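PDB 1O12: N-acetylglucosamine-6-phosphate deacetylase from Thermotoga maritima, which probably removes the acetyl group from N-acetylglucosamine-6-phosphate, using one bound divalent metal cation per subunit. Local coordinates for residues A[208-213]-A[227-232]. Numbering follows the deposited sequence.
Sequences THFPNG and AGLLLD. With FE (Fe (III) ion), chain C.
In the TIM-barrel fold of the metal-dependent amidohydrolases, the loop after strand 206-207 carries the iron ligand His209, and the residue after it, Phe210, reaches out to the last turn of helix 223-230. There the ring meets Gly228 and Leu229. Phe210 CZ meets the CG-CD2 branch of the leucine, 3.6 Å from Leu229 CD2 and 3.7 Å from Leu229 CG, and the two side chains cross at about a right angle. A chi1 of 177° sets CG of Phe210 opposite the backbone N and sends the ring out to the helix. Gly228 presents its CA to the ring, 4.4 Å from Phe210 CE1. Pro211, which follows a cis peptide bond, folds back so that its CB stands 3.7 Å above the centre of the Phe210 ring. Leu236 and Val253 also touch this ring, and Leu229 packs on Leu252 of the second subunit. One residue before Phe210, His209 NE2 binds the iron(III) ion at 2.3 Å, together with Glu127 and His188. The imidazole has Thr208 CG2 over one face and a weak, bent hydrogen bond from His209 ND1 to Asn212 O (3.3 Å, 123°), while Glu237 accepts the His209 backbone N-H. Asn212 and Gly213 are predicted to bind substrate. Between loop and helix the contact is wholly apolar and buried, so across these two segments the fit rests on packing without directional bonds; Pro211, Leu236, Val253 and a backbone hydrogen bond to Glu237 also set the position of Phe210, next to the metal ligand.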
loop_
_atom_site.group_PDB
_atom_site.type_symbol
_atom_site.label_atom_id
_atom_site.label_comp_id
_atom_site.label_asym_id
_atom_site.label_seq_id
_atom_site.Cartn_x
_atom_site.Cartn_y
_atom_site.Cartn_z
ATOM N N THR A 208 12.374 3.757 10.016
ATOM C CA THR A 208 12.135 3.752 11.470
ATOM C C THR A 208 10.649 3.958 11.809
ATOM O O THR A 208 9.997 4.876 11.299
ATOM C CB THR A 208 13.080 4.822 12.182
ATOM O OG1 THR A 208 14.440 4.449 11.956
ATOM C CG2 THR A 208 12.858 4.900 13.699
ATOM N N HIS A 209 10.160 3.107 12.711
ATOM C CA HIS A 209 8.744 3.002 13.099
ATOM C C HIS A 209 7.762 3.592 12.084
ATOM O O HIS A 209 7.228 4.691 12.248
ATOM C CB HIS A 209 8.461 3.510 14.532
ATOM C CG HIS A 209 8.956 4.888 14.817
ATOM N ND1 HIS A 209 8.888 5.909 13.899
ATOM C CD2 HIS A 209 9.525 5.414 15.928
ATOM C CE1 HIS A 209 9.401 7.006 14.430
ATOM N NE2 HIS A 209 9.796 6.732 15.659
ATOM N N PHE A 210 7.582 2.820 11.010
ATOM C CA PHE A 210 6.694 3.120 9.885
ATOM C C PHE A 210 5.248 2.935 10.354
ATOM O O PHE A 210 4.918 1.933 10.990
ATOM C CB PHE A 210 7.001 2.131 8.751
ATOM C CG PHE A 210 6.112 2.268 7.539
ATOM C CD1 PHE A 210 6.538 2.991 6.430
ATOM C CD2 PHE A 210 4.859 1.652 7.502
ATOM C CE1 PHE A 210 5.748 3.101 5.307
ATOM C CE2 PHE A 210 4.051 1.753 6.383
ATOM C CZ PHE A 210 4.492 2.479 5.279
ATOM N N PRO A 211 4.360 3.880 10.019
ATOM C CA PRO A 211 4.622 5.091 9.241
ATOM C C PRO A 211 4.611 6.329 10.130
ATOM O O PRO A 211 4.444 7.446 9.635
ATOM C CB PRO A 211 3.461 5.111 8.288
ATOM C CG PRO A 211 2.345 4.763 9.233
ATOM C CD PRO A 211 2.909 3.633 10.083
ATOM N N ASN A 212 4.766 6.142 11.433
ATOM C CA ASN A 212 4.752 7.309 12.318
ATOM C C ASN A 212 5.951 8.221 12.022
ATOM O O ASN A 212 7.069 7.749 11.808
ATOM C CB ASN A 212 4.796 6.890 13.794
ATOM C CG ASN A 212 3.889 5.692 14.113
ATOM O OD1 ASN A 212 4.372 4.560 14.285
ATOM N ND2 ASN A 212 2.577 5.941 14.207
ATOM N N GLY A 213 5.718 9.527 11.997
ATOM C CA GLY A 213 6.807 10.469 11.755
ATOM C C GLY A 213 7.217 10.629 10.306
ATOM O O GLY A 213 8.383 10.890 10.006
ATOM N N ALA A 227 7.806 4.988 -0.651
ATOM C CA ALA A 227 9.038 4.274 -0.944
ATOM C C ALA A 227 9.023 3.033 -0.075
ATOM O O ALA A 227 9.274 1.930 -0.555
ATOM C CB ALA A 227 10.245 5.127 -0.604
ATOM N N GLY A 228 8.699 3.218 1.203
ATOM C CA GLY A 228 8.672 2.096 2.131
ATOM C C GLY A 228 7.790 0.956 1.673
ATOM O O GLY A 228 8.136 -0.218 1.816
ATOM N N LEU A 229 6.642 1.282 1.103
ATOM C CA LEU A 229 5.760 0.236 0.656
ATOM C C LEU A 229 6.171 -0.305 -0.701
ATOM O O LEU A 229 6.080 -1.501 -0.949
ATOM C CB LEU A 229 4.322 0.764 0.578
ATOM C CG LEU A 229 3.725 1.274 1.880
ATOM C CD1 LEU A 229 2.454 2.065 1.616
ATOM C CD2 LEU A 229 3.486 0.059 2.792
ATOM N N LEU A 230 6.630 0.584 -1.570
ATOM C CA LEU A 230 6.987 0.225 -2.941
ATOM C C LEU A 230 8.206 -0.641 -3.104
ATOM O O LEU A 230 8.180 -1.618 -3.860
ATOM C CB LEU A 230 7.190 1.490 -3.785
ATOM C CG LEU A 230 7.585 1.280 -5.246
ATOM C CD1 LEU A 230 6.471 0.539 -5.962
ATOM C CD2 LEU A 230 7.847 2.615 -5.917
ATOM N N LEU A 231 9.271 -0.273 -2.396
ATOM C CA LEU A 231 10.546 -0.975 -2.481
ATOM C C LEU A 231 10.577 -2.269 -1.687
ATOM O O LEU A 231 10.515 -2.277 -0.449
ATOM C CB LEU A 231 11.671 -0.045 -2.019
ATOM C CG LEU A 231 11.646 1.291 -2.758
ATOM C CD1 LEU A 231 12.587 2.264 -2.084
ATOM C CD2 LEU A 231 11.999 1.074 -4.251
ATOM N N ASP A 232 10.709 -3.371 -2.415
ATOM C CA ASP A 232 10.729 -4.700 -1.818
ATOM C C ASP A 232 11.837 -5.051 -0.839
ATOM O O ASP A 232 11.615 -5.865 0.043
ATOM C CB ASP A 232 10.676 -5.728 -2.925
ATOM C CG ASP A 232 9.287 -5.842 -3.524
ATOM O OD1 ASP A 232 8.625 -4.771 -3.729
ATOM O OD2 ASP A 232 8.858 -7.002 -3.782
HETATM FE FE FE C . 10.737 8.283 17.100
#